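Local structure of G protein coupled receptor (Arabidopsis thaliana, 3T33) at residues A[203-208]-A[241-246]; A[258-263]-A[296-301]. The protein is a zinc-binding LanC-like protein that may play a role in abscisic acid signalling. All blocks are in the same frame, centred on the assembly; numbering follows the deposited sequence.

Contact 1 (A[203-208]-A[241-246]); sequences EEIFRA and NVLMHT
Leu243 reaches from helix 236-244 to helix 195-212 and sets its two methyl groups against Ile205 and Phe206. CD1 of Leu243 lies 3.8 Å from CZ of Phe206, meeting the ring obliquely, while CD2 of Leu243 is 4.0 Å from CE2 of the same ring. The branch methyl CG2 of Ile205 touches both prongs of the leucine, 4.1 Å from CD1 and 4.1 Å from CD2 of Leu243, the two side chains running alongside one another, head to tail. That methyl is available because it stands anti to the backbone N of Ile205, with CG1 beside the nitrogen (chi1 -72°). Phe206 leaves its helix to one side, and the far end of its ring closes on the leucine.

Further out, the ring of Phe206 also packs on Val256 of helix 250-265 and on Leu220, and Ile205 touches Arg174 of helix 174-188. On the other segment, Thr246 N lies 3.1 Å from Leu243 O, and Thr246 OG1 donates to the same oxygen over 2.9 Å, in the carbonyl plane where a lone pair points. This pair of bonds ties the turn after the helix to the leucine's own backbone. Behind Ile205, Arg207 holds Glu204 side-on, with NE 3.0 Å from OE1 of Glu204 and NH2 bonding OE2. The polar bonds lie within each segment or go to residues such as Tyr168 and Tyr222; none crosses the interface, so outer and inner helix of the LanC-like α/α-toroid meet here through buried hydrocarbon alone.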
ATOM      1  N   GLU A 203     -14.995  18.267  -0.816  1.00 35.81           N
ATOM      2  CA  GLU A 203     -15.043  19.726  -0.969  1.00 36.70           C
ATOM      3  C   GLU A 203     -14.171  20.430   0.069  1.00 35.96           C
ATOM      4  O   GLU A 203     -13.399  21.326  -0.278  1.00 36.59           O
ATOM      5  CB  GLU A 203     -16.474  20.221  -0.976  1.00 38.14           C
ATOM      6  CG  GLU A 203     -17.235  19.763  -2.209  1.00 38.56           C
ATOM      7  CD  GLU A 203     -18.696  20.003  -2.064  1.00 41.80           C
ATOM      8  OE1 GLU A 203     -19.053  20.518  -0.987  1.00 44.41           O
ATOM      9  OE2 GLU A 203     -19.485  19.680  -3.005  1.00 42.57           O
ATOM     10  N   GLU A 204     -14.135  19.914   1.286  1.00 36.69           N
ATOM     11  CA  GLU A 204     -13.215  20.472   2.281  1.00 36.55           C
ATOM     12  C   GLU A 204     -11.802  20.248   1.882  1.00 37.49           C
ATOM     13  O   GLU A 204     -10.924  21.058   2.192  1.00 38.94           O
ATOM     14  CB  GLU A 204     -13.469  19.922   3.672  1.00 35.83           C
ATOM     15  CG  GLU A 204     -12.433  20.289   4.752  1.00 40.07           C
ATOM     16  CD  GLU A 204     -12.286  21.846   5.102  1.00 47.23           C
ATOM     17  OE1 GLU A 204     -13.187  22.654   4.778  1.00 46.03           O
ATOM     18  OE2 GLU A 204     -11.257  22.231   5.734  1.00 46.56           O
ATOM     19  N   ILE A 205     -11.535  19.114   1.231  1.00 38.29           N
ATOM     20  CA  ILE A 205     -10.183  18.886   0.758  1.00 37.16           C
ATOM     21  C   ILE A 205      -9.812  19.910  -0.340  1.00 37.64           C
ATOM     22  O   ILE A 205      -8.706  20.424  -0.328  1.00 36.38           O
ATOM     23  CB  ILE A 205      -9.894  17.354   0.392  1.00 37.94           C
ATOM     24  CG1 ILE A 205      -9.802  16.486   1.685  1.00 37.40           C
ATOM     25  CG2 ILE A 205      -8.568  17.220  -0.357  1.00 32.33           C
ATOM     26  CD1 ILE A 205      -9.979  14.992   1.524  1.00 32.52           C
ATOM     27  N   PHE A 206     -10.694  20.159  -1.314  1.00 39.39           N
ATOM     28  CA  PHE A 206     -10.346  21.119  -2.397  1.00 41.48           C
ATOM     29  C   PHE A 206     -10.287  22.547  -1.846  1.00 43.07           C
ATOM     30  O   PHE A 206      -9.331  23.275  -2.106  1.00 43.40           O
ATOM     31  CB  PHE A 206     -11.304  21.040  -3.567  1.00 41.66           C
ATOM     32  CG  PHE A 206     -10.984  19.928  -4.498  1.00 43.05           C
ATOM     33  CD1 PHE A 206      -9.905  20.030  -5.364  1.00 42.45           C
ATOM     34  CD2 PHE A 206     -11.732  18.760  -4.485  1.00 42.21           C
ATOM     35  CE1 PHE A 206      -9.576  18.991  -6.211  1.00 42.23           C
ATOM     36  CE2 PHE A 206     -11.415  17.716  -5.333  1.00 43.91           C
ATOM     37  CZ  PHE A 206     -10.318  17.838  -6.207  1.00 43.53           C
ATOM     38  N   ARG A 207     -11.279  22.909  -1.027  1.00 44.98           N
ATOM     39  CA  ARG A 207     -11.262  24.208  -0.321  1.00 45.82           C
ATOM     40  C   ARG A 207      -9.918  24.514   0.368  1.00 46.15           C
ATOM     41  O   ARG A 207      -9.285  25.519   0.044  1.00 46.53           O
ATOM     42  CB  ARG A 207     -12.450  24.331   0.633  1.00 44.80           C
ATOM     43  CG  ARG A 207     -12.616  25.761   1.155  1.00 46.76           C
ATOM     44  CD  ARG A 207     -13.337  25.862   2.534  1.00 46.05           C
ATOM     45  NE  ARG A 207     -12.521  25.357   3.642  1.00 42.33           N
ATOM     46  CZ  ARG A 207     -11.335  25.838   4.026  1.00 44.72           C
ATOM     47  NH1 ARG A 207     -10.770  26.859   3.381  1.00 40.99           N
ATOM     48  NH2 ARG A 207     -10.696  25.275   5.081  1.00 44.61           N
ATOM     49  N   ALA A 208      -9.452  23.659   1.282  1.00 46.36           N
ATOM     50  CA  ALA A 208      -8.163  23.926   1.937  1.00 46.74           C
ATOM     51  C   ALA A 208      -6.947  23.879   0.995  1.00 47.75           C
ATOM     52  O   ALA A 208      -5.957  24.639   1.158  1.00 47.92           O
ATOM     53  CB  ALA A 208      -7.944  22.952   3.059  1.00 47.04           C
ATOM     54  N   ASN A 241      -4.309  10.755  -4.831  1.00 30.20           N
ATOM     55  CA  ASN A 241      -4.656   9.349  -5.015  1.00 30.97           C
ATOM     56  C   ASN A 241      -6.081   9.136  -4.572  1.00 31.14           C
ATOM     57  O   ASN A 241      -6.932   8.746  -5.386  1.00 31.14           O
ATOM     58  CB  ASN A 241      -3.689   8.399  -4.287  1.00 30.25           C
ATOM     59  CG  ASN A 241      -4.006   6.923  -4.546  1.00 29.73           C
ATOM     60  OD1 ASN A 241      -4.422   6.180  -3.659  1.00 31.67           O
ATOM     61  ND2 ASN A 241      -3.780   6.503  -5.742  1.00 24.94           N
ATOM     62  N   VAL A 242      -6.381   9.489  -3.326  1.00 31.00           N
ATOM     63  CA  VAL A 242      -7.763   9.323  -2.836  1.00 31.08           C
ATOM     64  C   VAL A 242      -8.761  10.094  -3.701  1.00 32.38           C
ATOM     65  O   VAL A 242      -9.873   9.617  -3.967  1.00 31.85           O
ATOM     66  CB  VAL A 242      -7.943   9.753  -1.329  1.00 31.57           C
ATOM     67  CG1 VAL A 242      -9.241   9.195  -0.798  1.00 31.60           C
ATOM     68  CG2 VAL A 242      -6.821   9.172  -0.463  1.00 34.46           C
ATOM     69  N   LEU A 243      -8.387  11.311  -4.111  1.00 32.68           N
ATOM     70  CA  LEU A 243      -9.319  12.118  -4.848  1.00 32.04           C
ATOM     71  C   LEU A 243      -9.628  11.466  -6.169  1.00 32.39           C
ATOM     72  O   LEU A 243     -10.770  11.482  -6.595  1.00 31.37           O
ATOM     73  CB  LEU A 243      -8.790  13.546  -5.023  1.00 32.17           C
ATOM     74  CG  LEU A 243      -8.753  14.382  -3.725  1.00 30.76           C
ATOM     75  CD1 LEU A 243      -8.095  15.680  -4.080  1.00 29.03           C
ATOM     76  CD2 LEU A 243     -10.182  14.613  -3.086  1.00 27.03           C
ATOM     77  N   MET A 244      -8.644  10.811  -6.794  1.00 33.86           N
ATOM     78  CA  MET A 244      -8.922  10.182  -8.100  1.00 34.85           C
ATOM     79  C   MET A 244      -9.894   9.054  -8.008  1.00 35.25           C
ATOM     80  O   MET A 244     -10.416   8.608  -9.022  1.00 36.22           O
ATOM     81  CB  MET A 244      -7.655   9.741  -8.817  1.00 34.83           C
ATOM     82  CG  MET A 244      -6.779  10.962  -9.112  1.00 36.01           C
ATOM     83  SD  MET A 244      -5.307  10.540 -10.033  1.00 38.38           S
ATOM     84  CE  MET A 244      -4.142  10.212  -8.691  1.00 33.55           C
ATOM     85  N   HIS A 245     -10.150   8.592  -6.791  1.00 36.37           N
ATOM     86  CA  HIS A 245     -11.045   7.472  -6.614  1.00 36.10           C
ATOM     87  C   HIS A 245     -12.494   7.871  -6.454  1.00 37.64           C
ATOM     88  O   HIS A 245     -13.329   6.971  -6.266  1.00 37.55           O
ATOM     89  CB  HIS A 245     -10.586   6.581  -5.490  1.00 34.95           C
ATOM     90  CG  HIS A 245      -9.395   5.753  -5.835  1.00 33.82           C
ATOM     91  ND1 HIS A 245      -9.487   4.562  -6.538  1.00 33.92           N
ATOM     92  CD2 HIS A 245      -8.083   5.953  -5.617  1.00 30.57           C
ATOM     93  CE1 HIS A 245      -8.280   4.066  -6.727  1.00 30.78           C
ATOM     94  NE2 HIS A 245      -7.407   4.890  -6.182  1.00 34.60           N
ATOM     95  N   THR A 246     -12.801   9.180  -6.585  1.00 38.62           N
ATOM     96  CA  THR A 246     -14.171   9.738  -6.403  1.00 40.99           C
ATOM     97  C   THR A 246     -14.593  10.499  -7.655  1.00 44.21           C
ATOM     98  O   THR A 246     -13.795  10.698  -8.579  1.00 44.16           O
ATOM     99  CB  THR A 246     -14.289  10.813  -5.236  1.00 41.22           C
ATOM    100  OG1 THR A 246     -13.410  11.931  -5.494  1.00 40.85           O
ATOM    101  CG2 THR A 246     -13.888  10.285  -3.953  1.00 39.67           C
TER

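Contact 2 (A[258-263]-A[296-301]); sequences GTLSYM and LTLVKA
Leu260, on helix 250-265, extends both methyls into the surface of helix 291-305. The tight point is CD1 of Leu260 against the methyl CB of Ala301, 3.7 Å apart, where the small alanine side chain lets the leucine come close. On the other branch, CD2 of Leu260 meets CG2 of Thr297 at 4.1 Å. A chi1 of -48° keeps OG1 on the nitrogen side of Thr297 and turns CG2 out to the leucine; OG1 is satisfied by Gly293 O, one turn earlier in its own helix, and by the hydroxyl of Tyr413 near the C-terminus.

The Leu298 flank is looser, though equally buried: its CD2 stays 4.4 Å from CD1 of Leu260, and its side chain also packs on Ala313 and Ala314 of helix 308-324. From that same helix Phe310 touches both Leu260 and Ala301.

The side chain of Thr297 lies about 11 Å from that of the zinc ligand Cys288. The short helical segments approach to 11.7 Å between axes, with 131° between their N-to-C directions, so they run roughly antiparallel but strongly inclined, a separation bridged mainly by the length of one leucine. With no hydrogen bond between the segments, the join is apolar and carries no directional bond.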
ATOM      1  N   GLY A 258      -3.128  19.159 -12.249  1.00 41.36           N
ATOM      2  CA  GLY A 258      -2.156  20.243 -12.020  1.00 42.70           C
ATOM      3  C   GLY A 258      -1.118  19.984 -10.959  1.00 41.47           C
ATOM      4  O   GLY A 258       0.063  20.184 -11.176  1.00 41.85           O
ATOM      5  N   THR A 259      -1.577  19.542  -9.794  1.00 42.68           N
ATOM      6  CA  THR A 259      -0.690  19.202  -8.651  1.00 42.04           C
ATOM      7  C   THR A 259       0.256  18.082  -9.029  1.00 41.95           C
ATOM      8  O   THR A 259       1.416  18.100  -8.662  1.00 42.77           O
ATOM      9  CB  THR A 259      -1.544  18.807  -7.428  1.00 42.34           C
ATOM     10  OG1 THR A 259      -2.461  19.868  -7.166  1.00 43.72           O
ATOM     11  CG2 THR A 259      -0.714  18.577  -6.208  1.00 38.96           C
ATOM     12  N   LEU A 260      -0.245  17.107  -9.782  1.00 42.19           N
ATOM     13  CA  LEU A 260       0.609  16.001 -10.217  1.00 42.06           C
ATOM     14  C   LEU A 260       1.651  16.429 -11.282  1.00 42.92           C
ATOM     15  O   LEU A 260       2.810  16.081 -11.153  1.00 43.37           O
ATOM     16  CB  LEU A 260      -0.219  14.778 -10.655  1.00 41.47           C
ATOM     17  CG  LEU A 260      -1.044  14.013  -9.606  1.00 37.73           C
ATOM     18  CD1 LEU A 260      -1.816  12.950 -10.273  1.00 32.97           C
ATOM     19  CD2 LEU A 260      -0.156  13.414  -8.555  1.00 31.85           C
ATOM     20  N   SER A 261       1.257  17.199 -12.297  1.00 43.22           N
ATOM     21  CA  SER A 261       2.264  17.835 -13.177  1.00 44.50           C
ATOM     22  C   SER A 261       3.302  18.596 -12.387  1.00 44.35           C
ATOM     23  O   SER A 261       4.497  18.381 -12.541  1.00 45.11           O
ATOM     24  CB  SER A 261       1.607  18.790 -14.153  1.00 43.99           C
ATOM     25  OG  SER A 261       0.602  18.074 -14.819  1.00 45.96           O
ATOM     26  N   TYR A 262       2.850  19.480 -11.518  1.00 44.93           N
ATOM     27  CA  TYR A 262       3.784  20.243 -10.708  1.00 45.02           C
ATOM     28  C   TYR A 262       4.866  19.344 -10.161  1.00 44.58           C
ATOM     29  O   TYR A 262       6.019  19.608 -10.349  1.00 44.61           O
ATOM     30  CB  TYR A 262       3.040  20.946  -9.569  1.00 46.13           C
ATOM     31  CG  TYR A 262       3.977  21.548  -8.563  1.00 47.22           C
ATOM     32  CD1 TYR A 262       4.553  22.806  -8.787  1.00 50.52           C
ATOM     33  CD2 TYR A 262       4.321  20.853  -7.414  1.00 46.33           C
ATOM     34  CE1 TYR A 262       5.421  23.344  -7.885  1.00 50.52           C
ATOM     35  CE2 TYR A 262       5.169  21.382  -6.514  1.00 47.55           C
ATOM     36  CZ  TYR A 262       5.722  22.622  -6.760  1.00 49.91           C
ATOM     37  OH  TYR A 262       6.582  23.139  -5.853  1.00 54.77           O
ATOM     38  N   MET A 263       4.477  18.258  -9.492  1.00 45.37           N
ATOM     39  CA  MET A 263       5.409  17.273  -8.908  1.00 44.25           C
ATOM     40  C   MET A 263       6.345  16.599  -9.925  1.00 44.00           C
ATOM     41  O   MET A 263       7.520  16.376  -9.661  1.00 42.16           O
ATOM     42  CB  MET A 263       4.599  16.201  -8.184  1.00 44.56           C
ATOM     43  CG  MET A 263       3.879  16.704  -6.904  1.00 47.31           C
ATOM     44  SD  MET A 263       2.997  15.416  -5.927  1.00 49.16           S
ATOM     45  CE  MET A 263       4.355  14.998  -4.892  1.00 47.36           C
ATOM     46  N   LEU A 296       2.848   4.817  -7.532  1.00 32.62           N
ATOM     47  CA  LEU A 296       1.511   4.261  -7.347  1.00 32.05           C
ATOM     48  C   LEU A 296       0.415   5.271  -7.674  1.00 31.26           C
ATOM     49  O   LEU A 296      -0.642   4.949  -8.240  1.00 32.32           O
ATOM     50  CB  LEU A 296       1.415   3.797  -5.906  1.00 31.85           C
ATOM     51  CG  LEU A 296       1.462   2.326  -5.498  1.00 35.77           C
ATOM     52  CD1 LEU A 296       2.331   1.397  -6.377  1.00 26.44           C
ATOM     53  CD2 LEU A 296       1.645   2.072  -3.911  1.00 28.88           C
ATOM     54  N   THR A 297       0.654   6.528  -7.338  1.00 31.61           N
ATOM     55  CA  THR A 297      -0.321   7.576  -7.624  1.00 30.17           C
ATOM     56  C   THR A 297      -0.335   7.912  -9.105  1.00 30.22           C
ATOM     57  O   THR A 297      -1.391   8.128  -9.682  1.00 30.31           O
ATOM     58  CB  THR A 297       0.002   8.845  -6.838  1.00 30.12           C
ATOM     59  OG1 THR A 297       0.238   8.500  -5.469  1.00 32.78           O
ATOM     60  CG2 THR A 297      -1.120   9.830  -6.925  1.00 26.55           C
ATOM     61  N   LEU A 298       0.826   8.002  -9.728  1.00 30.86           N
ATOM     62  CA  LEU A 298       0.857   8.273 -11.194  1.00 31.61           C
ATOM     63  C   LEU A 298       0.226   7.090 -11.957  1.00 31.35           C
ATOM     64  O   LEU A 298      -0.502   7.271 -12.922  1.00 32.04           O
ATOM     65  CB  LEU A 298       2.274   8.552 -11.663  1.00 31.83           C
ATOM     66  CG  LEU A 298       2.762   9.883 -11.072  1.00 34.18           C
ATOM     67  CD1 LEU A 298       4.193  10.069 -11.404  1.00 35.60           C
ATOM     68  CD2 LEU A 298       1.900  11.026 -11.669  1.00 35.51           C
ATOM     69  N   VAL A 299       0.428   5.873 -11.478  1.00 30.62           N
ATOM     70  CA  VAL A 299      -0.220   4.743 -12.167  1.00 29.80           C
ATOM     71  C   VAL A 299      -1.684   4.975 -12.197  1.00 29.92           C
ATOM     72  O   VAL A 299      -2.310   4.797 -13.266  1.00 30.81           O
ATOM     73  CB  VAL A 299       0.105   3.340 -11.552  1.00 29.18           C
ATOM     74  CG1 VAL A 299      -0.960   2.280 -11.962  1.00 27.66           C
ATOM     75  CG2 VAL A 299       1.476   2.903 -11.968  1.00 27.64           C
ATOM     76  N   LYS A 300      -2.244   5.388 -11.049  1.00 30.35           N
ATOM     77  CA  LYS A 300      -3.692   5.692 -10.962  1.00 30.29           C
ATOM     78  C   LYS A 300      -4.047   6.898 -11.855  1.00 31.11           C
ATOM     79  O   LYS A 300      -5.011   6.879 -12.609  1.00 30.82           O
ATOM     80  CB  LYS A 300      -4.119   5.933  -9.498  1.00 29.64           C
ATOM     81  CG  LYS A 300      -5.516   6.419  -9.335  1.00 30.02           C
ATOM     82  CD  LYS A 300      -6.517   5.357  -9.668  1.00 27.56           C
ATOM     83  CE  LYS A 300      -7.870   5.887  -9.497  1.00 30.00           C
ATOM     84  NZ  LYS A 300      -8.917   4.984 -10.107  1.00 29.47           N
ATOM     85  N   ALA A 301      -3.265   7.950 -11.795  1.00 33.06           N
ATOM     86  CA  ALA A 301      -3.520   9.069 -12.745  1.00 35.36           C
ATOM     87  C   ALA A 301      -3.551   8.499 -14.165  1.00 36.57           C
ATOM     88  O   ALA A 301      -4.499   8.735 -14.930  1.00 38.33           O
ATOM     89  CB  ALA A 301      -2.465  10.120 -12.612  1.00 34.15           C
TER

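Both segments of contact 1 precede those of contact 2, and the contact centres are about 14 Å apart on the same side of the chain's centre. In each, an outer-layer helix of the α/α-toroid packs on an inner-layer one: 195-212 on 236-244, then 250-265 on 291-305. Helices 236-244 and 250-265 are consecutive, and the contacts touch directly. Met244 provides much of the join, its CE lying 3.5 Å from CG2 of Thr297 and its SD 3.6 Å from CA of Ala301. The four helices thus form one packed, largely apolar region with a polar His245–Lys300 edge, repeating the outer-on-inner pairing; the zinc, bound by Cys288, Cys333 and His334, lies toward the inner layer.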